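Local coordinates for fibronectin type III domain-containing protein (Simiduia agarivorans, PDB 6P2K), which probably hydrolyses xyloglucan, as family 74 glycoside hydrolases do, through this two-propeller catalytic module of a longer fibronectin type III-containing protein, at residues Gln16-Ala27 against Arg334-Trp345; Ile102-Gly110 against Val166-Asn177. All coordinates share one frame; numbering follows the deposited sequence.

Contact 1: residues Gln16-Ala27 against Arg334-Trp345. With ZN (zinc ion), chain Q.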
# COMPACT_ATOMS: atom_id res chain seq x y z
N GLN B 16 17.15 -25.94 -31.25
CA GLN B 16 16.40 -26.58 -32.33
C GLN B 16 16.61 -28.09 -32.31
O GLN B 16 17.74 -28.58 -32.29
CB GLN B 16 16.83 -26.00 -33.67
CG GLN B 16 16.11 -26.58 -34.88
CD GLN B 16 16.44 -25.86 -36.17
OE1 GLN B 16 17.39 -26.21 -36.88
NE2 GLN B 16 15.65 -24.84 -36.49
N VAL B 17 15.50 -28.83 -32.30
CA VAL B 17 15.52 -30.28 -32.20
C VAL B 17 15.35 -30.86 -33.60
O VAL B 17 14.45 -30.43 -34.35
CB VAL B 17 14.42 -30.79 -31.25
CG1 VAL B 17 14.45 -32.31 -31.18
CG2 VAL B 17 14.60 -30.18 -29.87
N GLN B 18 16.20 -31.82 -33.96
CA GLN B 18 16.16 -32.39 -35.30
C GLN B 18 15.16 -33.52 -35.42
O GLN B 18 14.42 -33.59 -36.41
CB GLN B 18 17.55 -32.88 -35.70
CG GLN B 18 18.64 -31.82 -35.54
CD GLN B 18 18.39 -30.61 -36.42
OE1 GLN B 18 18.42 -30.70 -37.65
NE2 GLN B 18 18.16 -29.46 -35.79
N ASP B 19 15.10 -34.41 -34.44
CA ASP B 19 14.21 -35.57 -34.52
C ASP B 19 14.15 -36.27 -33.17
O ASP B 19 15.05 -36.12 -32.33
CB ASP B 19 14.69 -36.55 -35.60
CG ASP B 19 13.55 -37.37 -36.17
OD1 ASP B 19 12.39 -37.12 -35.80
OD2 ASP B 19 13.83 -38.28 -36.99
N VAL B 20 13.07 -37.02 -32.98
CA VAL B 20 12.94 -37.98 -31.89
C VAL B 20 12.46 -39.28 -32.51
O VAL B 20 11.41 -39.31 -33.16
CB VAL B 20 11.97 -37.50 -30.80
CG1 VAL B 20 11.71 -38.61 -29.80
CG2 VAL B 20 12.52 -36.26 -30.10
N VAL B 21 13.23 -40.35 -32.32
CA VAL B 21 13.01 -41.62 -33.02
C VAL B 21 12.72 -42.70 -31.99
O VAL B 21 13.51 -42.90 -31.06
CB VAL B 21 14.21 -42.00 -33.89
CG1 VAL B 21 13.89 -43.24 -34.72
CG2 VAL B 21 14.61 -40.84 -34.79
N ALA B 22 11.62 -43.42 -32.19
CA ALA B 22 11.26 -44.51 -31.29
C ALA B 22 11.98 -45.79 -31.69
O ALA B 22 12.16 -46.08 -32.88
CB ALA B 22 9.75 -44.74 -31.30
N ASP B 23 12.41 -46.55 -30.69
CA ASP B 23 12.96 -47.88 -30.88
C ASP B 23 11.80 -48.82 -31.16
O ASP B 23 10.96 -49.05 -30.28
CB ASP B 23 13.76 -48.32 -29.65
CG ASP B 23 14.48 -49.65 -29.83
OD1 ASP B 23 14.10 -50.44 -30.73
OD2 ASP B 23 15.42 -49.92 -29.06
N PRO B 24 11.71 -49.39 -32.37
CA PRO B 24 10.60 -50.31 -32.65
C PRO B 24 10.65 -51.59 -31.84
O PRO B 24 9.62 -52.27 -31.71
CB PRO B 24 10.76 -50.60 -34.15
CG PRO B 24 12.22 -50.40 -34.41
CD PRO B 24 12.63 -49.26 -33.51
N ASN B 25 11.81 -51.94 -31.27
CA ASN B 25 11.94 -53.17 -30.50
C ASN B 25 11.50 -53.02 -29.05
O ASN B 25 11.13 -54.02 -28.42
CB ASN B 25 13.38 -53.67 -30.54
CG ASN B 25 13.94 -53.76 -31.94
OD1 ASN B 25 13.57 -54.65 -32.71
ND2 ASN B 25 14.83 -52.85 -32.28
N GLN B 26 11.54 -51.81 -28.50
CA GLN B 26 11.30 -51.59 -27.08
C GLN B 26 10.40 -50.38 -26.90
O GLN B 26 10.81 -49.26 -27.22
CB GLN B 26 12.61 -51.38 -26.32
CG GLN B 26 13.65 -52.46 -26.46
CD GLN B 26 14.93 -52.07 -25.76
OE1 GLN B 26 15.25 -52.61 -24.70
NE2 GLN B 26 15.65 -51.12 -26.33
N ALA B 27 9.19 -50.59 -26.38
CA ALA B 27 8.32 -49.47 -26.07
C ALA B 27 8.95 -48.59 -24.99
O ALA B 27 9.62 -49.09 -24.08
CB ALA B 27 6.95 -49.97 -25.63
N ARG B 334 8.47 -29.23 -36.56
CA ARG B 334 9.48 -29.48 -37.57
C ARG B 334 9.86 -30.95 -37.68
O ARG B 334 10.67 -31.31 -38.54
CB ARG B 334 10.74 -28.63 -37.31
CG ARG B 334 11.22 -28.61 -35.87
CD ARG B 334 12.58 -27.95 -35.76
NE ARG B 334 13.62 -28.69 -36.47
CZ ARG B 334 14.19 -28.29 -37.61
NH1 ARG B 334 13.82 -27.15 -38.18
NH2 ARG B 334 15.13 -29.03 -38.18
N PHE B 335 9.29 -31.80 -36.83
CA PHE B 335 9.26 -33.24 -37.07
C PHE B 335 8.03 -33.79 -36.36
O PHE B 335 7.55 -33.20 -35.39
CB PHE B 335 10.53 -33.95 -36.58
CG PHE B 335 10.69 -33.94 -35.09
CD1 PHE B 335 10.06 -34.89 -34.29
CD2 PHE B 335 11.49 -32.99 -34.48
CE1 PHE B 335 10.21 -34.87 -32.92
CE2 PHE B 335 11.64 -32.98 -33.11
CZ PHE B 335 11.00 -33.92 -32.33
N ALA B 336 7.55 -34.93 -36.84
CA ALA B 336 6.39 -35.57 -36.23
C ALA B 336 6.33 -37.01 -36.70
O ALA B 336 6.32 -37.27 -37.90
CB ALA B 336 5.10 -34.83 -36.59
N HIS B 337 6.29 -37.94 -35.75
CA HIS B 337 6.29 -39.36 -36.06
C HIS B 337 5.23 -40.09 -35.24
O HIS B 337 5.04 -39.80 -34.05
CB HIS B 337 7.65 -39.99 -35.78
CG HIS B 337 8.76 -39.40 -36.60
ND1 HIS B 337 8.88 -39.63 -37.95
CD2 HIS B 337 9.79 -38.60 -36.25
CE1 HIS B 337 9.95 -38.99 -38.41
NE2 HIS B 337 10.51 -38.36 -37.40
N TYR B 338 4.55 -41.03 -35.89
CA TYR B 338 3.72 -41.98 -35.17
C TYR B 338 4.60 -42.98 -34.43
O TYR B 338 5.75 -43.23 -34.82
CB TYR B 338 2.81 -42.73 -36.14
CG TYR B 338 1.72 -41.90 -36.79
CD1 TYR B 338 0.63 -41.44 -36.05
CD2 TYR B 338 1.77 -41.60 -38.14
CE1 TYR B 338 -0.37 -40.70 -36.65
CE2 TYR B 338 0.77 -40.86 -38.75
CZ TYR B 338 -0.29 -40.41 -38.00
OH TYR B 338 -1.29 -39.67 -38.60
N THR B 339 4.07 -43.55 -33.36
CA THR B 339 4.79 -44.61 -32.66
C THR B 339 4.72 -45.90 -33.47
O THR B 339 3.77 -46.13 -34.22
CB THR B 339 4.21 -44.84 -31.27
OG1 THR B 339 2.82 -45.18 -31.36
CG2 THR B 339 4.39 -43.61 -30.39
N PRO B 340 5.74 -46.76 -33.36
CA PRO B 340 5.68 -48.06 -34.03
C PRO B 340 4.54 -48.91 -33.49
O PRO B 340 3.97 -48.64 -32.43
CB PRO B 340 7.04 -48.70 -33.69
CG PRO B 340 7.93 -47.55 -33.30
CD PRO B 340 7.03 -46.52 -32.69
N VAL B 341 4.19 -49.94 -34.26
CA VAL B 341 3.19 -50.91 -33.83
C VAL B 341 3.80 -52.09 -33.10
O VAL B 341 3.07 -52.85 -32.44
CB VAL B 341 2.37 -51.41 -35.04
CG1 VAL B 341 1.67 -50.26 -35.72
CG2 VAL B 341 3.28 -52.13 -36.02
N THR B 342 5.12 -52.27 -33.18
CA THR B 342 5.81 -53.37 -32.53
C THR B 342 6.34 -52.94 -31.16
O THR B 342 6.25 -51.78 -30.76
CB THR B 342 6.96 -53.86 -33.40
OG1 THR B 342 7.77 -52.75 -33.80
CG2 THR B 342 6.43 -54.57 -34.64
N GLY B 343 6.88 -53.92 -30.44
CA GLY B 343 7.58 -53.66 -29.19
C GLY B 343 6.72 -53.33 -28.00
O GLY B 343 7.27 -52.98 -26.95
N GLY B 344 5.40 -53.42 -28.12
CA GLY B 344 4.52 -53.04 -27.04
C GLY B 344 4.15 -51.57 -27.00
O GLY B 344 3.57 -51.12 -26.01
N TRP B 345 4.47 -50.82 -28.05
CA TRP B 345 4.15 -49.40 -28.08
C TRP B 345 2.64 -49.21 -28.15
O TRP B 345 1.94 -49.96 -28.83
CB TRP B 345 4.80 -48.73 -29.28
CG TRP B 345 6.24 -48.34 -29.10
CD1 TRP B 345 7.33 -49.05 -29.50
CD2 TRP B 345 6.74 -47.14 -28.50
NE1 TRP B 345 8.49 -48.38 -29.17
CE2 TRP B 345 8.15 -47.20 -28.56
CE3 TRP B 345 6.14 -46.02 -27.91
CZ2 TRP B 345 8.96 -46.18 -28.05
CZ3 TRP B 345 6.95 -45.01 -27.41
CH2 TRP B 345 8.34 -45.10 -27.48
ZN ZN Q . 18.92 -26.33 -38.26
O HOH W 1 13.55 -31.86 -38.11
O HOH W 2 20.05 -25.52 -36.68
O HOH W 3 18.21 -24.56 -39.14
O HOH W 4 18.58 -28.22 -39.12
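Trp345 NE1 donates to Asp23 O at 2.8 Å; the N-H...O angle of 159°, with the oxygen close to the indole plane, marks a sound bond. Over one face of the indole, Ala27 CA sits 3.4 Å from the centroid of the five-membered ring, a CH-pi contact, while Ala22 CB touches Trp345 CZ2 at 3.6 Å. Phe335 also presents a face: CG placed between its backbone N and carbonyl carbon (chi1 67°) turns the ring beneath Asp19 CA, 3.8 Å from the centroid, and Val17 CG1 and Val20 CG2 touch its far carbons CE2 and CZ. Next to it, His337 NE2 gives Asp19 OD1 a weak hydrogen bond, the oxygen in the ring plane, while His337 ND1 is bonded to Glu269. Arg334 NE donates to Val17 O at 2.9 Å, and its guanidinium stacks on the Gln16 amide, the planes 10° apart with Gln16 CD 3.5 Å above the guanidinium. That stack lies just behind the zinc site: Gln16 OE1 binds the zinc ion at 2.1 Å, and Asp124 and three waters complete the coordination. Arg334 NH2 forms a salt bridge with Asp123. The contact closes the N-terminal propeller, joining the innermost strands of its first and last blades, 17-22 and 336-338; strand 30-34 backs Val17, Val20 and Trp345, and strand 278-285 covers Ala336 and Tyr338.

Contact 2: residues Ile102-Gly110 against Val166-Asn177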
# COMPACT_ATOMS: atom_id res chain seq x y z
N ILE B 102 24.52 -37.36 -43.76
CA ILE B 102 23.45 -38.35 -43.93
C ILE B 102 22.30 -37.99 -43.01
O ILE B 102 22.50 -37.73 -41.82
CB ILE B 102 23.96 -39.77 -43.65
CG1 ILE B 102 25.03 -40.14 -44.66
CG2 ILE B 102 22.84 -40.79 -43.69
CD1 ILE B 102 25.81 -41.33 -44.25
N ALA B 103 21.08 -38.01 -43.56
CA ALA B 103 19.89 -37.61 -42.82
C ALA B 103 18.74 -38.61 -42.93
O ALA B 103 17.62 -38.27 -42.54
CB ALA B 103 19.41 -36.23 -43.27
N SER B 104 18.98 -39.81 -43.45
CA SER B 104 17.94 -40.82 -43.56
C SER B 104 18.57 -42.20 -43.49
O SER B 104 19.57 -42.46 -44.15
CB SER B 104 17.15 -40.67 -44.87
OG SER B 104 16.92 -39.31 -45.19
N ILE B 105 17.97 -43.09 -42.69
CA ILE B 105 18.35 -44.50 -42.65
C ILE B 105 17.08 -45.33 -42.65
O ILE B 105 16.16 -45.08 -41.87
CB ILE B 105 19.21 -44.84 -41.41
CG1 ILE B 105 20.35 -43.82 -41.24
CG2 ILE B 105 19.79 -46.24 -41.54
CD1 ILE B 105 20.61 -43.45 -39.79
N ALA B 106 17.02 -46.33 -43.54
CA ALA B 106 15.84 -47.16 -43.67
C ALA B 106 16.25 -48.61 -43.88
O ALA B 106 17.20 -48.90 -44.62
CB ALA B 106 14.95 -46.70 -44.83
N PHE B 107 15.53 -49.52 -43.24
CA PHE B 107 15.79 -50.95 -43.32
C PHE B 107 14.75 -51.63 -44.21
O PHE B 107 13.64 -51.13 -44.42
CB PHE B 107 15.77 -51.59 -41.93
CG PHE B 107 16.80 -51.03 -40.99
CD1 PHE B 107 16.51 -49.93 -40.21
CD2 PHE B 107 18.05 -51.62 -40.88
CE1 PHE B 107 17.45 -49.41 -39.35
CE2 PHE B 107 18.99 -51.11 -40.02
CZ PHE B 107 18.69 -50.00 -39.25
N LYS B 108 15.12 -52.79 -44.73
CA LYS B 108 14.21 -53.57 -45.57
C LYS B 108 13.29 -54.40 -44.69
O LYS B 108 13.76 -55.05 -43.75
CB LYS B 108 15.00 -54.47 -46.52
CG LYS B 108 14.14 -55.36 -47.40
CD LYS B 108 14.97 -56.00 -48.50
CE LYS B 108 14.26 -57.18 -49.13
NZ LYS B 108 15.11 -57.86 -50.15
N PRO B 109 11.98 -54.40 -44.95
CA PRO B 109 11.07 -55.23 -44.15
C PRO B 109 11.39 -56.71 -44.31
O PRO B 109 11.51 -57.22 -45.43
CB PRO B 109 9.69 -54.88 -44.71
CG PRO B 109 9.87 -53.54 -45.37
CD PRO B 109 11.26 -53.57 -45.92
N GLY B 110 11.53 -57.40 -43.18
CA GLY B 110 11.85 -58.81 -43.17
C GLY B 110 13.33 -59.13 -43.20
O GLY B 110 13.70 -60.27 -42.91
N VAL B 166 18.44 -35.50 -49.87
CA VAL B 166 17.40 -36.52 -49.76
C VAL B 166 16.71 -36.35 -48.42
O VAL B 166 17.37 -36.23 -47.38
CB VAL B 166 17.98 -37.93 -49.91
CG1 VAL B 166 16.88 -38.97 -49.69
CG2 VAL B 166 18.62 -38.11 -51.27
N TYR B 167 15.38 -36.34 -48.43
CA TYR B 167 14.60 -36.09 -47.23
C TYR B 167 14.04 -37.36 -46.60
O TYR B 167 14.04 -37.48 -45.37
CB TYR B 167 13.46 -35.12 -47.54
CG TYR B 167 13.95 -33.74 -47.91
CD1 TYR B 167 14.49 -32.89 -46.95
CD2 TYR B 167 13.88 -33.28 -49.22
CE1 TYR B 167 14.95 -31.63 -47.28
CE2 TYR B 167 14.34 -32.01 -49.56
CZ TYR B 167 14.87 -31.20 -48.59
OH TYR B 167 15.32 -29.94 -48.92
N SER B 168 13.56 -38.32 -47.39
CA SER B 168 13.03 -39.55 -46.82
C SER B 168 13.27 -40.72 -47.76
O SER B 168 13.45 -40.56 -48.97
CB SER B 168 11.54 -39.42 -46.48
OG SER B 168 10.86 -38.61 -47.42
N VAL B 169 13.27 -41.91 -47.16
CA VAL B 169 13.44 -43.18 -47.86
C VAL B 169 12.49 -44.18 -47.21
O VAL B 169 12.61 -44.46 -46.01
CB VAL B 169 14.89 -43.70 -47.77
CG1 VAL B 169 14.98 -45.14 -48.27
CG2 VAL B 169 15.84 -42.80 -48.55
N VAL B 170 11.54 -44.70 -47.98
CA VAL B 170 10.46 -45.51 -47.43
C VAL B 170 10.27 -46.77 -48.26
O VAL B 170 10.12 -46.69 -49.49
CB VAL B 170 9.14 -44.71 -47.34
CG1 VAL B 170 8.81 -44.06 -48.68
CG2 VAL B 170 8.00 -45.60 -46.86
N PHE B 171 10.26 -47.92 -47.60
CA PHE B 171 10.00 -49.20 -48.24
C PHE B 171 8.50 -49.46 -48.35
O PHE B 171 7.68 -48.85 -47.67
CB PHE B 171 10.65 -50.34 -47.45
CG PHE B 171 12.12 -50.48 -47.68
CD1 PHE B 171 13.02 -49.63 -47.06
CD2 PHE B 171 12.61 -51.48 -48.51
CE1 PHE B 171 14.38 -49.77 -47.27
CE2 PHE B 171 13.97 -51.62 -48.72
CZ PHE B 171 14.86 -50.76 -48.10
N ASP B 172 8.16 -50.40 -49.23
CA ASP B 172 6.79 -50.91 -49.35
C ASP B 172 6.67 -52.11 -48.42
O ASP B 172 7.29 -53.15 -48.66
CB ASP B 172 6.48 -51.28 -50.80
CG ASP B 172 5.09 -51.87 -50.98
OD1 ASP B 172 4.36 -52.06 -49.99
OD2 ASP B 172 4.71 -52.14 -52.14
N GLN B 173 5.86 -51.98 -47.37
CA GLN B 173 5.72 -53.05 -46.39
C GLN B 173 5.14 -54.32 -47.00
O GLN B 173 5.34 -55.40 -46.44
CB GLN B 173 4.84 -52.59 -45.23
CG GLN B 173 5.41 -51.43 -44.42
CD GLN B 173 6.68 -51.81 -43.68
OE1 GLN B 173 6.73 -52.83 -43.00
NE2 GLN B 173 7.71 -50.99 -43.83
N SER B 174 4.43 -54.22 -48.12
CA SER B 174 3.77 -55.37 -48.73
C SER B 174 4.61 -56.05 -49.80
O SER B 174 4.23 -57.13 -50.28
CB SER B 174 2.42 -54.95 -49.32
OG SER B 174 1.40 -55.00 -48.34
N ASN B 175 5.74 -55.46 -50.21
CA ASN B 175 6.73 -56.15 -51.03
C ASN B 175 8.06 -55.43 -50.82
O ASN B 175 8.25 -54.33 -51.35
CB ASN B 175 6.34 -56.18 -52.50
CG ASN B 175 7.30 -57.00 -53.34
OD1 ASN B 175 7.96 -57.91 -52.84
ND2 ASN B 175 7.38 -56.68 -54.62
N ALA B 176 8.97 -56.07 -50.08
CA ALA B 176 10.10 -55.39 -49.47
C ALA B 176 11.14 -54.89 -50.47
O ALA B 176 12.00 -54.10 -50.08
CB ALA B 176 10.76 -56.31 -48.45
N ASN B 177 11.10 -55.32 -51.72
CA ASN B 177 12.08 -54.86 -52.70
C ASN B 177 11.64 -53.59 -53.41
O ASN B 177 12.37 -53.10 -54.28
CB ASN B 177 12.37 -55.97 -53.71
CG ASN B 177 13.08 -57.15 -53.07
OD1 ASN B 177 14.30 -57.15 -52.89
ND2 ASN B 177 12.31 -58.18 -52.73
O HOH W 5 15.92 -36.45 -43.95
O HOH W 6 18.87 -38.11 -45.98
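The ring of Phe171 meets the other strand mainly through one face, and the remaining side chains are arranged around it. Lys108 CA lies over that face, 3.8 Å from the ring centroid in a CH-pi contact. Phe107 O stands above the same face, toward the rim, 3.1 Å from Phe171 CD1. At the ring edge is Ala106, its CB 4.0 Å from Phe171 CE1, and Pro109 crosses at a slant with CD 3.6 Å from Phe171 CD2. CG of Phe171 is opposite its own carbonyl carbon (chi1 -79°), a setting that lays the ring across the neighbouring backbone. Replacing Phe171 with an alanine would probably open a gap beneath Lys108 and Pro109 and take away the face on which Lys108 CA rests.

Lys108 leaves this cluster as an extended chain. Its CG passes 3.7 Å from Ala176 CB, and NZ donates to Asn177 OD1 at 2.9 Å, approaching 45° above the amide's carbonyl plane instead of along a lone pair. The amide of Gln173 meets Pro109 CG through NE2, the two side chains crossing at about a right angle. Further back, Val169 CG1 abuts Ala106 CB at 3.8 Å, and at the start of the strands a water lies between Ala103 O and Tyr167 O.

Strands 102-108 and 166-171 are the innermost strands of adjacent propeller blades; their directions differ by 4° and their axes approach to 6.4 Å. Strand 102-108 pairs with 114-119 and 166-171 with 179-183; between the blades side chains make most of the contact, with Phe107 O and Lys108 CA packed on the Phe171 face. The chemistry is graded: water-mediated at one end, apolar and aromatic in the middle, and a single lysine-to-amide bond at the other, linking a charged group to a neutral one.

Contacts 1 and 2 are two blade-to-blade junctions of the same N-terminal propeller: contact 1 joins the first blade to the seventh, contact 2 the third to the fourth. Their centres are about 15 Å apart and their nearest atoms about 7 Å, so they do not touch. Strand 60-66 of the second blade lies between them, meeting Gln18 and Pro24 of contact 1 and Ala103 and Phe107 of contact 2. The zinc site belongs to contact 1 through Gln16. Its other protein ligand, Asp124, is in the third blade; the Asp124 side chain is about 9 Å from that of Tyr167 in contact 2, whose side chain is about 11 Å from the zinc ion.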